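Local coordinates for protein alpha-1,2-mannosidase (PDB 2WW2) that hydrolyses alpha-mannosides with inversion of anomeric configuration, as a calcium-dependent glycoside hydrolase of family GH92 from a human gut symbiont, at residues G153-I158 with K166-Y171; Y195-G200 with T208-D213; N268-R273 with Y346-E351; R336-L341 with T631-V636. All blocks are in the same frame, centred on the assembly; numbering follows the deposited sequence.

Contact 1 of 4, residues G153-I158 with K166-Y171; sequences GSSITI and KGATRY
R170 reaches across to the start of the neighbouring strand and donates through NH1 to the carbonyl O of G153, an N-H...O bond of 2.9 Å at 159°. The acceptor lies in the guanidinium plane, whereas NH1 stands well above the plane of the G153 carbonyl. CG of R170 is anti to the carbonyl carbon (chi1 -64°) and the chain is extended to NE; R170 CB, CG and CD each lie 3.4 Å from G153 O. The other terminal nitrogen, NH2, donates to a water that is also 2.8 Å from S155 OG, linking the guanidinium to S155 through the water. S155 OG lies between its own backbone N and carbonyl carbon (chi1 60°), alongside A168 CB at 3.8 Å. The two strands form an antiparallel beta hairpin of the GH92 N-terminal domain, with S155–A168 and T157–K166 as hydrogen-bonded pairs flanking the non-hydrogen-bonded pair I156–G167. T157 N gives a nearly straight bond of 2.8 Å to K166 O. G167 has no side chain opposite I156, and their CA atoms come within 4.1 Å; a CB on G167 would clash with S155 O. I156 turns to the opposite face from S155 and T157. S154 sets its CB against A168 O, while its OG bonds to T215 OG1 and Y150 O.

Contact 2 of 4, residues Y195-G200 with T208-D213; sequences YGTYNG and TDVAAD
A single water bridges the two segments, 2.6 Å from the carbonyl O of D209, to which it donates, and 2.7 Å from T197 OG1. T197 OG1 lies between its backbone N and carbonyl carbon (chi1 51°), and CG2 is anti to the carbonyl carbon; the threonine thus offers both a hydroxyl to the water and a methyl to V210. The T197 and V210 side chains slide past each other in opposite directions, with T197 CB 3.6 Å from V210 CB and T197 CG2 equally close to V210 CG1. The second valine branch, CG2, is anti to the backbone N and reaches Y198 O and N199 CB, the latter at 3.9 Å. An alanine in place of V210 would probably open a gap beside T197 CG2 and N199 CB, where the two valine methyls now pack. At one end the T208 and Y195 side chains lie side by side, T208 CG2 3.8 Å from Y195 CE1; at the other, A212 CB meets N199 O and CB. Strands 195-198 and 209-212 run nearly parallel, 12° between their directions, but their axes come no closer than 7.1 Å and they pack through side chains. Within the GH92 N-terminal domain, which belongs to the galactose mutarotase clan, strand 194-198 pairs with strands 203-205 and 216-221, while strand 209-212 pairs with strand 154-159, whose I156 and I158 touch V210 and T208.

Contact 3 of 4, residues N268-R273 with Y346-E351; sequences NNYLGR and YPEVSE
The C-terminal end of helix 256-271 meets the start of helix 347-364 in the GH92 catalytic domain, joined by a salt bridge and a tyrosine hydroxyl. R273 and E348 reach toward each other tip to tip: R273 NH2 lies 2.8 Å from E348 OE2, and R273 NH1 donates to the syn lone pair of E348 OE1 at 3.2 Å, an end-on, two-nitrogen grip. The guanidinium and carboxylate planes are nevertheless turned 37° apart. A bend at chi2 (-87°) places E348 CD at the edge of the guanidinium, which R273 brings up on a chain extended from CG to NE. NH1 also donates to L345 O, at the end of helix 338-345. A lysine in place of R273 would probably lose the paired grip and leave one E348 oxygen or L345 O without its mate. Y346 OH donates to Y270 O at 2.7 Å, from above the carbonyl plane; R273 N reaches the same oxygen from the opposite face. The tyrosine side chains cross obliquely, with Y346 CD1 at the edge of the Y270 ring, 3.9 Å from Y270 CD1. Y270 CD1 in turn lies over one face of the R273 guanidinium, offset toward its rim. A water lies 2.6 Å from Y270 OH and donates to E348 OE2. Y346, at the junction between helices 338-345 and 347-364, packs on L291 of helix 281-294, a helix that also receives L271, while W36 meets the Y270 ring edge-to-face.

Contact 4 of 4, residues R336-L341 with T631-V636; sequences RAVHPL and TSAWYV
The backbones come closest at V338 and A633, whose CA atoms are 5.2 Å apart, where the first turns of helices 338-345 and 632-640 meet. The two helices belong to the catalytic domain of GH92, a family of the six-hairpin clan, whose members are built on an (alpha/alpha)6 barrel. So near an approach is consistent with the small side chains of A337 and A633. A337, in the N-cap position of its helix, sets CB 3.6 Å from A633 CB, methyl against methyl, and also lies near W634 N. A633 CB is the hub of the contact: besides A337 it touches V338 N and, at 3.7 Å, V338 CG2. That valine branch is anti to the carbonyl carbon, beside the backbone N (CG1 being anti to N, chi1 167°), which brings it to the alanine. Each helix begins its own backbone bonding here, L341 N to A337 O and Y635 N to T631 O. W634 NE1 donates to Q588 O. T631 OG1 bonds to D627, a ligand of a sodium ion seen in the crystal, so the start of helix 632-640 lies in the second shell of that metal. One turn further along both helices, the L341 and V636 side chains cross at about a right angle, with V636 CG1 4.0 Å from L341 CD2 and 4.1 Å from L341 CD1.

Contacts 1 and 2 share the N-terminal domain and adjoin through strands 154-159 and 209-212: their centres are 9 Å apart, and I158 N lies 2.7 Å from T208 O, a probable hydrogen bond. Contacts 3 and 4 belong to the catalytic domain, with centres 14 Å apart; helices 338-345 and 347-364 follow each other in the chain, and Y346 CD2 packs 4.1 Å from L341 O. The two pairs are separate, contacts 1 and 4 being about 23 Å apart at their nearest atoms. Contact 4 lies nearest the chain's centre; its V338 side chain is about 6 Å from a glycerol, probably from the crystallisation liquor, and that of W634 about 13 Å from a sodium ion.

Contact 1 of 4, residues G153-I158 with K166-Y171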
# COMPACT_ATOMS: atom_id res chain seq x y z
N GLY A 153 -9.11 -25.19 -39.96
CA GLY A 153 -9.63 -26.20 -40.89
C GLY A 153 -11.15 -26.18 -40.97
O GLY A 153 -11.83 -26.99 -40.32
N SER A 154 -11.68 -25.26 -41.76
CA SER A 154 -13.13 -25.08 -41.87
C SER A 154 -13.55 -25.24 -43.33
O SER A 154 -12.70 -25.37 -44.23
CB SER A 154 -13.52 -23.69 -41.36
OG SER A 154 -12.74 -22.70 -42.01
N SER A 155 -14.86 -25.25 -43.58
CA SER A 155 -15.38 -25.35 -44.95
C SER A 155 -16.72 -24.65 -45.02
O SER A 155 -17.48 -24.60 -44.03
CB SER A 155 -15.56 -26.81 -45.35
OG SER A 155 -16.49 -27.44 -44.46
N ILE A 156 -17.01 -24.09 -46.19
CA ILE A 156 -18.28 -23.45 -46.45
C ILE A 156 -18.77 -23.84 -47.84
O ILE A 156 -17.98 -23.89 -48.78
CB ILE A 156 -18.15 -21.91 -46.43
CG1 ILE A 156 -17.54 -21.42 -45.11
CG2 ILE A 156 -19.53 -21.24 -46.63
CD1 ILE A 156 -17.24 -19.91 -45.11
N THR A 157 -20.07 -24.10 -47.96
CA THR A 157 -20.69 -24.33 -49.25
C THR A 157 -21.88 -23.39 -49.41
O THR A 157 -22.69 -23.24 -48.49
CB THR A 157 -21.14 -25.80 -49.41
OG1 THR A 157 -20.00 -26.66 -49.31
CG2 THR A 157 -21.81 -26.02 -50.77
N ILE A 158 -21.98 -22.74 -50.56
CA ILE A 158 -23.08 -21.83 -50.83
C ILE A 158 -23.99 -22.48 -51.85
O ILE A 158 -23.52 -23.08 -52.80
CB ILE A 158 -22.58 -20.51 -51.46
CG1 ILE A 158 -21.43 -19.91 -50.65
CG2 ILE A 158 -23.75 -19.50 -51.64
CD1 ILE A 158 -20.82 -18.67 -51.28
N LYS A 166 -24.05 -23.53 -45.93
CA LYS A 166 -23.77 -24.53 -44.91
C LYS A 166 -22.27 -24.58 -44.70
O LYS A 166 -21.51 -24.13 -45.57
CB LYS A 166 -24.28 -25.90 -45.36
CG LYS A 166 -25.81 -25.92 -45.56
CD LYS A 166 -26.31 -27.30 -46.00
CE LYS A 166 -27.83 -27.26 -46.19
NZ LYS A 166 -28.32 -28.47 -46.90
N GLY A 167 -21.81 -25.12 -43.57
CA GLY A 167 -20.37 -25.20 -43.37
C GLY A 167 -19.98 -25.97 -42.12
O GLY A 167 -20.85 -26.47 -41.38
N ALA A 168 -18.69 -26.08 -41.89
CA ALA A 168 -18.22 -26.72 -40.68
C ALA A 168 -17.11 -25.87 -40.11
O ALA A 168 -16.24 -25.41 -40.85
CB ALA A 168 -17.72 -28.14 -40.97
N THR A 169 -17.16 -25.64 -38.81
CA THR A 169 -16.08 -24.94 -38.14
C THR A 169 -15.44 -25.90 -37.16
O THR A 169 -16.14 -26.62 -36.45
CB THR A 169 -16.58 -23.66 -37.43
OG1 THR A 169 -15.53 -23.15 -36.61
CG2 THR A 169 -17.84 -23.94 -36.57
N ARG A 170 -14.12 -25.93 -37.12
CA ARG A 170 -13.41 -26.87 -36.25
C ARG A 170 -12.47 -26.18 -35.25
O ARG A 170 -11.81 -26.85 -34.45
CB ARG A 170 -12.65 -27.89 -37.11
CG ARG A 170 -13.58 -28.74 -37.94
CD ARG A 170 -12.81 -29.81 -38.76
NE ARG A 170 -13.73 -30.55 -39.62
CZ ARG A 170 -14.18 -30.11 -40.79
NH1 ARG A 170 -13.79 -28.92 -41.26
NH2 ARG A 170 -15.02 -30.84 -41.50
N TYR A 171 -12.41 -24.85 -35.31
CA TYR A 171 -11.57 -24.11 -34.39
C TYR A 171 -11.85 -24.53 -32.95
O TYR A 171 -13.01 -24.74 -32.56
CB TYR A 171 -11.81 -22.60 -34.52
CG TYR A 171 -11.09 -21.77 -33.48
CD1 TYR A 171 -9.76 -21.38 -33.66
CD2 TYR A 171 -11.73 -21.36 -32.31
CE1 TYR A 171 -9.10 -20.61 -32.70
CE2 TYR A 171 -11.08 -20.60 -31.34
CZ TYR A 171 -9.77 -20.22 -31.56
OH TYR A 171 -9.13 -19.47 -30.62
O HOH W 1 -16.46 -30.20 -43.95

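Contact 2 of 4, residues Y195-G200 with T208-D213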
# COMPACT_ATOMS: atom_id res chain seq x y z
N TYR A 195 -21.93 -13.90 -55.21
CA TYR A 195 -21.43 -14.69 -54.10
C TYR A 195 -20.00 -15.11 -54.42
O TYR A 195 -19.55 -15.02 -55.57
CB TYR A 195 -22.31 -15.93 -53.90
CG TYR A 195 -22.72 -16.51 -55.25
CD1 TYR A 195 -21.90 -17.43 -55.89
CD2 TYR A 195 -23.88 -16.09 -55.88
CE1 TYR A 195 -22.25 -17.93 -57.15
CE2 TYR A 195 -24.24 -16.57 -57.14
CZ TYR A 195 -23.42 -17.50 -57.76
OH TYR A 195 -23.77 -17.99 -59.00
N GLY A 196 -19.28 -15.55 -53.40
CA GLY A 196 -17.92 -16.02 -53.61
C GLY A 196 -17.32 -16.56 -52.33
O GLY A 196 -17.92 -16.45 -51.25
N THR A 197 -16.13 -17.14 -52.44
CA THR A 197 -15.49 -17.71 -51.28
C THR A 197 -14.12 -17.10 -51.11
O THR A 197 -13.60 -16.46 -52.02
CB THR A 197 -15.38 -19.24 -51.40
OG1 THR A 197 -14.78 -19.57 -52.66
CG2 THR A 197 -16.75 -19.89 -51.30
N TYR A 198 -13.53 -17.33 -49.94
CA TYR A 198 -12.22 -16.81 -49.62
C TYR A 198 -11.54 -17.90 -48.81
O TYR A 198 -12.16 -18.48 -47.92
CB TYR A 198 -12.38 -15.53 -48.78
CG TYR A 198 -11.13 -14.96 -48.13
CD1 TYR A 198 -10.22 -14.20 -48.86
CD2 TYR A 198 -10.90 -15.13 -46.76
CE1 TYR A 198 -9.09 -13.66 -48.25
CE2 TYR A 198 -9.79 -14.60 -46.14
CZ TYR A 198 -8.89 -13.87 -46.89
OH TYR A 198 -7.78 -13.35 -46.28
N ASN A 199 -10.28 -18.17 -49.13
CA ASN A 199 -9.57 -19.29 -48.52
C ASN A 199 -8.39 -18.82 -47.67
O ASN A 199 -7.47 -19.60 -47.40
CB ASN A 199 -9.05 -20.23 -49.60
CG ASN A 199 -8.02 -19.56 -50.50
OD1 ASN A 199 -7.66 -18.39 -50.30
ND2 ASN A 199 -7.55 -20.30 -51.50
N GLY A 200 -8.42 -17.55 -47.25
CA GLY A 200 -7.37 -16.99 -46.41
C GLY A 200 -6.29 -16.33 -47.25
O GLY A 200 -5.39 -15.68 -46.72
N THR A 208 -18.51 -21.56 -54.93
CA THR A 208 -19.52 -21.84 -53.93
C THR A 208 -19.06 -22.91 -52.93
O THR A 208 -19.82 -23.30 -52.03
CB THR A 208 -20.82 -22.33 -54.61
OG1 THR A 208 -20.50 -23.40 -55.50
CG2 THR A 208 -21.45 -21.22 -55.44
N ASP A 209 -17.84 -23.42 -53.08
CA ASP A 209 -17.39 -24.47 -52.19
C ASP A 209 -15.94 -24.20 -51.83
O ASP A 209 -15.11 -24.07 -52.72
CB ASP A 209 -17.53 -25.83 -52.88
CG ASP A 209 -17.35 -26.98 -51.92
OD1 ASP A 209 -17.89 -26.93 -50.80
OD2 ASP A 209 -16.66 -27.95 -52.30
N VAL A 210 -15.65 -24.07 -50.54
CA VAL A 210 -14.29 -23.77 -50.11
C VAL A 210 -13.94 -24.59 -48.87
O VAL A 210 -14.80 -24.87 -48.04
CB VAL A 210 -14.07 -22.23 -49.88
CG1 VAL A 210 -14.95 -21.72 -48.74
CG2 VAL A 210 -12.60 -21.92 -49.62
N ALA A 211 -12.68 -25.02 -48.77
CA ALA A 211 -12.18 -25.66 -47.55
C ALA A 211 -10.72 -25.31 -47.46
O ALA A 211 -9.97 -25.45 -48.44
CB ALA A 211 -12.37 -27.19 -47.61
N ALA A 212 -10.31 -24.81 -46.31
CA ALA A 212 -8.92 -24.45 -46.05
C ALA A 212 -8.76 -24.25 -44.56
O ALA A 212 -9.70 -24.46 -43.80
CB ALA A 212 -8.57 -23.16 -46.78
N ASP A 213 -7.56 -23.85 -44.15
CA ASP A 213 -7.35 -23.48 -42.76
C ASP A 213 -8.39 -22.44 -42.32
O ASP A 213 -9.11 -22.64 -41.33
CB ASP A 213 -5.93 -22.93 -42.59
CG ASP A 213 -5.67 -22.37 -41.20
OD1 ASP A 213 -6.07 -22.99 -40.18
OD2 ASP A 213 -5.03 -21.30 -41.13
O HOH W 2 -13.75 -21.97 -53.42

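Contact 3 of 4, residues N268-R273 with Y346-E351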
# COMPACT_ATOMS: atom_id res chain seq x y z
N ASN A 268 -38.18 -14.24 -18.90
CA ASN A 268 -39.11 -13.83 -17.86
C ASN A 268 -39.55 -15.02 -17.00
O ASN A 268 -39.71 -14.90 -15.79
CB ASN A 268 -40.31 -13.10 -18.46
CG ASN A 268 -40.00 -11.65 -18.78
OD1 ASN A 268 -39.18 -11.03 -18.11
ND2 ASN A 268 -40.65 -11.09 -19.80
N ASN A 269 -39.78 -16.16 -17.65
CA ASN A 269 -40.16 -17.38 -16.92
C ASN A 269 -39.09 -17.82 -15.91
O ASN A 269 -39.39 -18.08 -14.75
CB ASN A 269 -40.44 -18.53 -17.91
CG ASN A 269 -41.79 -18.36 -18.65
OD1 ASN A 269 -42.60 -17.48 -18.32
ND2 ASN A 269 -42.03 -19.22 -19.65
N TYR A 270 -37.85 -17.93 -16.37
CA TYR A 270 -36.77 -18.40 -15.50
C TYR A 270 -36.33 -17.35 -14.48
O TYR A 270 -36.15 -17.67 -13.29
CB TYR A 270 -35.57 -18.93 -16.32
CG TYR A 270 -35.87 -20.28 -16.95
CD1 TYR A 270 -35.79 -21.45 -16.20
CD2 TYR A 270 -36.25 -20.39 -18.28
CE1 TYR A 270 -36.08 -22.69 -16.76
CE2 TYR A 270 -36.56 -21.62 -18.85
CZ TYR A 270 -36.46 -22.76 -18.08
OH TYR A 270 -36.74 -23.97 -18.65
N LEU A 271 -36.19 -16.09 -14.90
CA LEU A 271 -35.85 -15.03 -13.93
C LEU A 271 -36.95 -14.92 -12.89
O LEU A 271 -36.69 -14.65 -11.71
CB LEU A 271 -35.62 -13.66 -14.60
CG LEU A 271 -34.46 -13.61 -15.61
CD1 LEU A 271 -34.49 -12.31 -16.41
CD2 LEU A 271 -33.10 -13.82 -14.92
N GLY A 272 -38.20 -15.09 -13.33
CA GLY A 272 -39.35 -14.86 -12.46
C GLY A 272 -39.54 -15.90 -11.37
O GLY A 272 -40.42 -15.76 -10.51
N ARG A 273 -38.71 -16.95 -11.38
CA ARG A 273 -38.76 -17.90 -10.27
C ARG A 273 -38.32 -17.29 -8.95
O ARG A 273 -38.63 -17.84 -7.89
CB ARG A 273 -37.96 -19.16 -10.57
CG ARG A 273 -38.52 -19.96 -11.73
CD ARG A 273 -37.98 -21.37 -11.70
NE ARG A 273 -38.43 -22.14 -12.85
CZ ARG A 273 -37.95 -23.33 -13.17
NH1 ARG A 273 -37.00 -23.86 -12.42
NH2 ARG A 273 -38.40 -23.98 -14.24
N TYR A 346 -33.79 -24.12 -9.67
CA TYR A 346 -33.79 -24.75 -10.98
C TYR A 346 -33.35 -26.22 -10.90
O TYR A 346 -32.43 -26.64 -11.61
CB TYR A 346 -32.89 -23.96 -11.95
CG TYR A 346 -33.17 -22.46 -11.90
CD1 TYR A 346 -34.19 -21.90 -12.67
CD2 TYR A 346 -32.43 -21.62 -11.08
CE1 TYR A 346 -34.47 -20.53 -12.61
CE2 TYR A 346 -32.70 -20.24 -11.01
CZ TYR A 346 -33.73 -19.71 -11.80
OH TYR A 346 -34.01 -18.36 -11.76
N PRO A 347 -34.00 -27.01 -10.03
CA PRO A 347 -33.46 -28.35 -9.76
C PRO A 347 -33.58 -29.28 -10.97
O PRO A 347 -32.89 -30.30 -11.02
CB PRO A 347 -34.32 -28.85 -8.57
CG PRO A 347 -35.60 -28.11 -8.70
CD PRO A 347 -35.18 -26.73 -9.21
N GLU A 348 -34.44 -28.95 -11.93
CA GLU A 348 -34.54 -29.77 -13.13
C GLU A 348 -33.22 -29.68 -13.89
O GLU A 348 -32.82 -30.61 -14.60
CB GLU A 348 -35.73 -29.37 -14.04
CG GLU A 348 -35.57 -28.06 -14.78
CD GLU A 348 -36.03 -26.83 -13.98
OE1 GLU A 348 -36.05 -26.86 -12.73
OE2 GLU A 348 -36.38 -25.84 -14.62
N VAL A 349 -32.52 -28.55 -13.72
CA VAL A 349 -31.20 -28.41 -14.33
C VAL A 349 -30.17 -29.29 -13.62
O VAL A 349 -29.45 -30.06 -14.27
CB VAL A 349 -30.75 -26.95 -14.38
CG1 VAL A 349 -29.35 -26.85 -15.04
CG2 VAL A 349 -31.79 -26.14 -15.18
N SER A 350 -30.15 -29.24 -12.29
CA SER A 350 -29.21 -30.07 -11.52
C SER A 350 -29.45 -31.55 -11.77
O SER A 350 -28.51 -32.36 -11.75
CB SER A 350 -29.31 -29.76 -10.02
OG SER A 350 -29.19 -28.36 -9.78
N GLU A 351 -30.71 -31.93 -11.97
CA GLU A 351 -31.02 -33.34 -12.28
C GLU A 351 -30.24 -33.81 -13.51
O GLU A 351 -29.74 -34.94 -13.54
CB GLU A 351 -32.53 -33.56 -12.51
CG GLU A 351 -33.37 -33.49 -11.23
CD GLU A 351 -34.87 -33.57 -11.47
OE1 GLU A 351 -35.32 -33.50 -12.63
OE2 GLU A 351 -35.61 -33.72 -10.48
O HOH W 3 -36.97 -26.11 -17.21

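Contact 4 of 4, residues R336-L341 with T631-V636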
# COMPACT_ATOMS: atom_id res chain seq x y z
N ARG A 336 -19.61 -23.34 -5.54
CA ARG A 336 -19.78 -22.53 -4.33
C ARG A 336 -21.19 -21.95 -4.20
O ARG A 336 -21.77 -21.94 -3.11
CB ARG A 336 -18.71 -21.40 -4.25
CG ARG A 336 -17.26 -21.96 -4.20
CD ARG A 336 -16.14 -20.95 -4.50
NE ARG A 336 -14.92 -21.67 -4.93
CZ ARG A 336 -13.99 -22.14 -4.10
NH1 ARG A 336 -14.12 -21.97 -2.79
NH2 ARG A 336 -12.92 -22.79 -4.58
N ALA A 337 -21.75 -21.44 -5.30
CA ALA A 337 -23.06 -20.80 -5.21
C ALA A 337 -23.93 -21.01 -6.45
O ALA A 337 -25.16 -21.03 -6.35
CB ALA A 337 -22.90 -19.29 -4.93
N VAL A 338 -23.31 -21.11 -7.62
CA VAL A 338 -24.07 -21.24 -8.87
C VAL A 338 -24.88 -22.56 -8.88
O VAL A 338 -26.10 -22.58 -9.07
CB VAL A 338 -23.13 -21.15 -10.13
CG1 VAL A 338 -23.87 -21.61 -11.38
CG2 VAL A 338 -22.60 -19.70 -10.32
N HIS A 339 -24.20 -23.69 -8.69
CA HIS A 339 -24.95 -24.95 -8.67
C HIS A 339 -25.90 -25.06 -7.49
O HIS A 339 -27.00 -25.57 -7.65
CB HIS A 339 -24.02 -26.15 -8.84
CG HIS A 339 -23.51 -26.26 -10.24
ND1 HIS A 339 -24.26 -26.82 -11.25
CD2 HIS A 339 -22.37 -25.79 -10.82
CE1 HIS A 339 -23.59 -26.75 -12.39
NE2 HIS A 339 -22.44 -26.13 -12.15
N PRO A 340 -25.49 -24.58 -6.30
CA PRO A 340 -26.47 -24.56 -5.22
C PRO A 340 -27.71 -23.75 -5.56
O PRO A 340 -28.82 -24.14 -5.19
CB PRO A 340 -25.71 -23.93 -4.06
CG PRO A 340 -24.25 -24.45 -4.29
CD PRO A 340 -24.11 -24.38 -5.81
N LEU A 341 -27.55 -22.62 -6.26
CA LEU A 341 -28.74 -21.89 -6.70
C LEU A 341 -29.61 -22.79 -7.59
O LEU A 341 -30.84 -22.80 -7.46
CB LEU A 341 -28.38 -20.58 -7.43
CG LEU A 341 -29.58 -19.66 -7.71
CD1 LEU A 341 -30.14 -19.07 -6.42
CD2 LEU A 341 -29.25 -18.50 -8.72
N THR A 631 -18.96 -13.51 -8.79
CA THR A 631 -19.82 -13.37 -7.64
C THR A 631 -21.31 -13.20 -8.02
O THR A 631 -22.11 -12.84 -7.18
CB THR A 631 -19.40 -12.19 -6.77
OG1 THR A 631 -19.65 -10.97 -7.48
CG2 THR A 631 -17.91 -12.28 -6.40
N SER A 632 -21.68 -13.47 -9.27
CA SER A 632 -23.09 -13.31 -9.68
C SER A 632 -24.08 -14.09 -8.78
O SER A 632 -25.05 -13.53 -8.28
CB SER A 632 -23.28 -13.68 -11.16
OG SER A 632 -23.10 -15.09 -11.38
N ALA A 633 -23.82 -15.36 -8.53
CA ALA A 633 -24.71 -16.17 -7.68
C ALA A 633 -24.60 -15.76 -6.21
O ALA A 633 -25.58 -15.82 -5.45
CB ALA A 633 -24.37 -17.65 -7.84
N TRP A 634 -23.40 -15.33 -5.83
CA TRP A 634 -23.17 -14.81 -4.48
C TRP A 634 -24.11 -13.62 -4.25
O TRP A 634 -24.75 -13.49 -3.20
CB TRP A 634 -21.71 -14.38 -4.33
CG TRP A 634 -21.34 -13.93 -2.94
CD1 TRP A 634 -20.72 -14.67 -1.98
CD2 TRP A 634 -21.56 -12.63 -2.37
NE1 TRP A 634 -20.54 -13.92 -0.84
CE2 TRP A 634 -21.04 -12.67 -1.05
CE3 TRP A 634 -22.13 -11.44 -2.84
CZ2 TRP A 634 -21.09 -11.56 -0.20
CZ3 TRP A 634 -22.18 -10.35 -1.99
CH2 TRP A 634 -21.66 -10.41 -0.69
N TYR A 635 -24.23 -12.77 -5.25
CA TYR A 635 -25.09 -11.59 -5.09
C TYR A 635 -26.57 -12.00 -5.03
O TYR A 635 -27.34 -11.48 -4.22
CB TYR A 635 -24.85 -10.60 -6.22
CG TYR A 635 -25.64 -9.29 -6.08
CD1 TYR A 635 -25.05 -8.15 -5.50
CD2 TYR A 635 -26.95 -9.20 -6.50
CE1 TYR A 635 -25.76 -6.96 -5.36
CE2 TYR A 635 -27.67 -8.00 -6.35
CZ TYR A 635 -27.07 -6.90 -5.79
OH TYR A 635 -27.76 -5.73 -5.67
N VAL A 636 -26.97 -12.94 -5.88
CA VAL A 636 -28.37 -13.39 -5.88
C VAL A 636 -28.76 -13.98 -4.53
O VAL A 636 -29.74 -13.56 -3.92
CB VAL A 636 -28.65 -14.39 -7.03
CG1 VAL A 636 -30.05 -15.00 -6.89
CG2 VAL A 636 -28.53 -13.67 -8.37